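Long-range contact in putative exotoxin (superantigen) (Streptococcus pyogenes, PDB 1TY0), which is a streptococcal superantigen that can use one surface both for T-cell receptor binding and for dimerization, and probably acts as a secreted toxin: residues Lys63-Leu75 against Ile87-Ser99. Residues are numbered along the deposited sequence; the frame is centred on the assembly and turned at random.
Sequences KFTKNQKVNIFGL and IYGGVTPSVNSNS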
loop_
_atom_site.group_PDB
_atom_site.type_symbol
_atom_site.label_atom_id
_atom_site.label_comp_id
_atom_site.label_asym_id
_atom_site.label_seq_id
_atom_site.Cartn_x
_atom_site.Cartn_y
_atom_site.Cartn_z
ATOM N N LYS A 63 21.655 -13.383 13.445
ATOM C CA LYS A 63 20.749 -14.062 14.370
ATOM C C LYS A 63 19.934 -15.129 13.642
ATOM O O LYS A 63 19.271 -15.953 14.273
ATOM C CB LYS A 63 19.783 -13.058 15.007
ATOM C CG LYS A 63 20.439 -11.945 15.808
ATOM C CD LYS A 63 19.376 -10.995 16.344
ATOM C CE LYS A 63 19.983 -9.806 17.063
ATOM N NZ LYS A 63 18.922 -8.873 17.547
ATOM N N PHE A 64 19.991 -15.109 12.313
ATOM C CA PHE A 64 19.248 -16.055 11.490
ATOM C C PHE A 64 20.172 -16.964 10.676
ATOM O O PHE A 64 21.387 -16.769 10.658
ATOM C CB PHE A 64 18.315 -15.282 10.548
ATOM C CG PHE A 64 17.254 -14.484 11.263
ATOM C CD1 PHE A 64 17.553 -13.244 11.818
ATOM C CD2 PHE A 64 15.959 -14.980 11.389
ATOM C CE1 PHE A 64 16.573 -12.503 12.489
ATOM C CE2 PHE A 64 14.976 -14.255 12.053
ATOM C CZ PHE A 64 15.281 -13.012 12.606
ATOM N N THR A 65 19.592 -17.958 10.008
ATOM C CA THR A 65 20.371 -18.878 9.184
ATOM C C THR A 65 19.624 -19.167 7.884
ATOM O O THR A 65 18.394 -19.133 7.849
ATOM C CB THR A 65 20.637 -20.216 9.920
ATOM O OG1 THR A 65 19.417 -20.951 10.040
ATOM C CG2 THR A 65 21.194 -19.958 11.309
ATOM N N LYS A 66 20.362 -19.436 6.810
ATOM C CA LYS A 66 19.720 -19.726 5.533
ATOM C C LYS A 66 18.759 -20.896 5.665
ATOM O O LYS A 66 18.991 -21.830 6.437
ATOM C CB LYS A 66 20.754 -20.048 4.446
ATOM C CG LYS A 66 21.621 -18.880 4.027
ATOM C CD LYS A 66 22.531 -19.258 2.865
ATOM C CE LYS A 66 23.504 -20.362 3.248
ATOM N NZ LYS A 66 24.419 -20.723 2.127
ATOM N N ASN A 67 17.675 -20.813 4.901
ATOM C CA ASN A 67 16.622 -21.818 4.851
ATOM C C ASN A 67 15.771 -21.943 6.107
ATOM O O ASN A 67 15.042 -22.916 6.287
ATOM C CB ASN A 67 17.207 -23.163 4.436
ATOM C CG ASN A 67 17.841 -23.099 3.064
ATOM O OD1 ASN A 67 17.256 -22.544 2.131
ATOM N ND2 ASN A 67 19.042 -23.651 2.931
ATOM N N GLN A 68 15.872 -20.938 6.969
ATOM C CA GLN A 68 15.064 -20.877 8.177
ATOM C C GLN A 68 13.765 -20.252 7.670
ATOM O O GLN A 68 13.790 -19.456 6.726
ATOM C CB GLN A 68 15.714 -19.944 9.202
ATOM C CG GLN A 68 14.936 -19.755 10.494
ATOM C CD GLN A 68 15.573 -18.720 11.412
ATOM O OE1 GLN A 68 16.753 -18.378 11.265
ATOM N NE2 GLN A 68 14.796 -18.222 12.374
ATOM N N LYS A 69 12.637 -20.622 8.269
ATOM C CA LYS A 69 11.355 -20.059 7.870
ATOM C C LYS A 69 11.097 -18.810 8.697
ATOM O O LYS A 69 11.340 -18.789 9.907
ATOM C CB LYS A 69 10.226 -21.071 8.093
ATOM C CG LYS A 69 10.308 -22.304 7.206
ATOM C CD LYS A 69 10.230 -21.928 5.736
ATOM C CE LYS A 69 10.315 -23.160 4.839
ATOM N NZ LYS A 69 11.615 -23.869 4.986
ATOM N N VAL A 70 10.618 -17.759 8.043
ATOM C CA VAL A 70 10.339 -16.513 8.737
ATOM C C VAL A 70 9.035 -15.887 8.285
ATOM O O VAL A 70 8.475 -16.253 7.249
ATOM C CB VAL A 70 11.457 -15.468 8.501
ATOM C CG1 VAL A 70 12.776 -15.964 9.082
ATOM C CG2 VAL A 70 11.606 -15.191 7.013
ATOM N N ASN A 71 8.548 -14.952 9.093
ATOM C CA ASN A 71 7.346 -14.206 8.768
ATOM C C ASN A 71 7.794 -12.806 8.409
ATOM O O ASN A 71 8.788 -12.299 8.942
ATOM C CB ASN A 71 6.395 -14.151 9.957
ATOM C CG ASN A 71 5.819 -15.508 10.286
ATOM O OD1 ASN A 71 5.542 -16.298 9.389
ATOM N ND2 ASN A 71 5.626 -15.782 11.574
ATOM N N ILE A 72 7.052 -12.181 7.506
ATOM C CA ILE A 72 7.377 -10.846 7.056
ATOM C C ILE A 72 6.214 -9.894 7.263
ATOM O O ILE A 72 5.078 -10.200 6.897
ATOM C CB ILE A 72 7.688 -10.823 5.544
ATOM C CG1 ILE A 72 8.871 -11.738 5.235
ATOM C CG2 ILE A 72 7.956 -9.383 5.088
ATOM C CD1 ILE A 72 9.099 -11.944 3.744
ATOM N N PHE A 73 6.502 -8.754 7.872
ATOM C CA PHE A 73 5.503 -7.703 8.026
ATOM C C PHE A 73 6.310 -6.424 7.955
ATOM O O PHE A 73 6.858 -5.957 8.960
ATOM C CB PHE A 73 4.752 -7.753 9.353
ATOM C CG PHE A 73 3.511 -6.900 9.350
ATOM C CD1 PHE A 73 3.606 -5.516 9.460
ATOM C CD2 PHE A 73 2.259 -7.469 9.148
ATOM C CE1 PHE A 73 2.470 -4.713 9.363
ATOM C CE2 PHE A 73 1.116 -6.672 9.051
ATOM C CZ PHE A 73 1.226 -5.290 9.158
ATOM N N GLY A 74 6.394 -5.870 6.754
ATOM C CA GLY A 74 7.166 -4.658 6.566
ATOM C C GLY A 74 6.480 -3.672 5.654
ATOM O O GLY A 74 5.677 -4.051 4.795
ATOM N N LEU A 75 6.796 -2.396 5.840
ATOM C CA LEU A 75 6.194 -1.357 5.015
ATOM C C LEU A 75 7.134 -1.046 3.862
ATOM O O LEU A 75 8.300 -0.699 4.077
ATOM C CB LEU A 75 5.930 -0.109 5.865
ATOM C CG LEU A 75 5.204 -0.402 7.185
ATOM C CD1 LEU A 75 4.930 0.906 7.937
ATOM C CD2 LEU A 75 3.901 -1.137 6.905
ATOM N N ILE A 87 11.799 -3.578 1.909
ATOM C CA ILE A 87 11.359 -3.151 3.238
ATOM C C ILE A 87 12.553 -3.074 4.185
ATOM O O ILE A 87 13.644 -3.539 3.853
ATOM C CB ILE A 87 10.347 -4.160 3.848
ATOM C CG1 ILE A 87 11.008 -5.535 3.999
ATOM C CG2 ILE A 87 9.104 -4.268 2.950
ATOM C CD1 ILE A 87 10.155 -6.559 4.744
ATOM N N TYR A 88 12.342 -2.474 5.353
ATOM C CA TYR A 88 13.387 -2.391 6.375
ATOM C C TYR A 88 12.910 -3.293 7.505
ATOM O O TYR A 88 11.781 -3.145 7.978
ATOM C CB TYR A 88 13.531 -0.961 6.907
ATOM C CG TYR A 88 14.058 0.036 5.909
ATOM C CD1 TYR A 88 15.261 -0.186 5.235
ATOM C CD2 TYR A 88 13.379 1.231 5.671
ATOM C CE1 TYR A 88 15.778 0.762 4.351
ATOM C CE2 TYR A 88 13.889 2.185 4.792
ATOM C CZ TYR A 88 15.086 1.945 4.138
ATOM O OH TYR A 88 15.596 2.894 3.268
ATOM N N GLY A 89 13.752 -4.229 7.935
ATOM C CA GLY A 89 13.362 -5.132 9.008
ATOM C C GLY A 89 12.078 -5.903 8.725
ATOM O O GLY A 89 11.860 -6.371 7.602
ATOM N N GLY A 90 11.236 -6.034 9.752
ATOM C CA GLY A 90 9.970 -6.742 9.630
ATOM C C GLY A 90 10.088 -8.257 9.553
ATOM O O GLY A 90 9.130 -8.942 9.207
ATOM N N VAL A 91 11.251 -8.789 9.908
ATOM C CA VAL A 91 11.481 -10.229 9.811
ATOM C C VAL A 91 11.552 -10.932 11.162
ATOM O O VAL A 91 12.360 -10.571 12.008
ATOM C CB VAL A 91 12.790 -10.496 9.039
ATOM C CG1 VAL A 91 13.063 -11.992 8.954
ATOM C CG2 VAL A 91 12.688 -9.887 7.640
ATOM N N THR A 92 10.703 -11.941 11.345
ATOM C CA THR A 92 10.663 -12.707 12.588
ATOM C C THR A 92 10.676 -14.203 12.317
ATOM O O THR A 92 10.267 -14.668 11.254
ATOM C CB THR A 92 9.386 -12.409 13.413
ATOM O OG1 THR A 92 8.227 -12.603 12.587
ATOM C CG2 THR A 92 9.416 -10.988 13.953
ATOM N N PRO A 93 11.151 -14.986 13.290
ATOM C CA PRO A 93 11.187 -16.436 13.106
ATOM C C PRO A 93 9.759 -16.962 13.069
ATOM O O PRO A 93 8.916 -16.522 13.854
ATOM C CB PRO A 93 11.928 -16.926 14.352
ATOM C CG PRO A 93 12.773 -15.756 14.744
ATOM C CD PRO A 93 11.845 -14.591 14.527
ATOM N N SER A 94 9.476 -17.875 12.146
ATOM C CA SER A 94 8.151 -18.482 12.065
ATOM C C SER A 94 8.304 -19.758 12.882
ATOM O O SER A 94 8.995 -20.683 12.458
ATOM C CB SER A 94 7.797 -18.828 10.618
ATOM O OG SER A 94 6.501 -19.397 10.541
ATOM N N VAL A 95 7.671 -19.811 14.051
ATOM C CA VAL A 95 7.810 -20.977 14.921
ATOM C C VAL A 95 6.583 -21.867 15.088
ATOM O O VAL A 95 6.636 -22.871 15.800
ATOM C CB VAL A 95 8.300 -20.548 16.321
ATOM C CG1 VAL A 95 9.656 -19.873 16.204
ATOM C CG2 VAL A 95 7.293 -19.600 16.963
ATOM N N ASN A 96 5.479 -21.507 14.444
ATOM C CA ASN A 96 4.275 -22.322 14.534
ATOM C C ASN A 96 3.269 -21.982 13.447
ATOM O O ASN A 96 3.632 -21.410 12.418
ATOM C CB ASN A 96 3.636 -22.205 15.929
ATOM C CG ASN A 96 3.182 -20.794 16.268
ATOM O OD1 ASN A 96 2.719 -20.539 17.383
ATOM N ND2 ASN A 96 3.307 -19.876 15.317
ATOM N N SER A 97 2.010 -22.343 13.673
ATOM C CA SER A 97 0.950 -22.099 12.700
ATOM C C SER A 97 0.630 -20.621 12.499
ATOM O O SER A 97 -0.201 -20.271 11.659
ATOM C CB SER A 97 -0.320 -22.849 13.113
ATOM O OG SER A 97 -0.748 -22.451 14.403
ATOM N N ASN A 98 1.291 -19.761 13.268
ATOM C CA ASN A 98 1.077 -18.322 13.170
ATOM C C ASN A 98 -0.411 -17.990 13.204
ATOM O O ASN A 98 -0.926 -17.298 12.325
ATOM C CB ASN A 98 1.702 -17.787 11.877
ATOM C CG ASN A 98 3.203 -18.003 11.825
ATOM O OD1 ASN A 98 3.936 -17.541 12.702
ATOM N ND2 ASN A 98 3.668 -18.708 10.797
ATOM N N SER A 99 -1.092 -18.490 14.230
ATOM C CA SER A 99 -2.521 -18.259 14.392
ATOM C C SER A 99 -2.841 -17.953 15.849
ATOM O O SER A 99 -3.826 -18.451 16.401
ATOM C CB SER A 99 -3.302 -19.493 13.945
ATOM O OG SER A 99 -2.966 -20.610 14.747
HETATM O O HOH W 1 12.220 -20.208 12.220
HETATM O O HOH W 2 6.916 -14.482 13.852
HETATM O O HOH W 3 10.039 -1.008 6.200
#
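Two groups grip the side-chain amide nitrogen of Asn71: ND2 donates to Asn98 OD1 at 2.7 Å and to a water that also links Thr92 OG1 and Pro93 O. The contact illustrates how one side-chain amide can tie a beta hairpin to the chain that leaves it. The side-chain carbonyl of Asn98 takes its bond from above its plane, the two amides standing 75° apart, while Asn98 ND2 gives a nearly straight bond to Ser94 OG (2.9 Å). Asn71 OD1 accepts from Asn27 N, and bonds at both ends of the amide together restrain its rotation. A chi1 of -68° sets CG beside the backbone N, on the face shared with Thr92, and the amide bends from there toward Ser94 and Asn98, in the chain that follows Pro93.

The two strands pair antiparallel: Asn71 and Thr92 form a hydrogen-bonded pair (Asn71 N to Thr92 O 2.8 Å), and Phe73 N donates to Gly90 O at 3.0 Å. On the face bearing Ile72 and Val91, CG1 of Val91 lies against Val70 CB (3.9 Å) and Ile72 CG2 touches Ile87 CD1 (3.6 Å). Phe64 CE2 closes on Pro93 CG at 3.8 Å.

This beta hairpin belongs to the OB-fold domain; strands 23-26 and 28-33 pair with 69-74 and strand 51-55 runs parallel to 84-93, Val52 touching both Ile72 and Ile87.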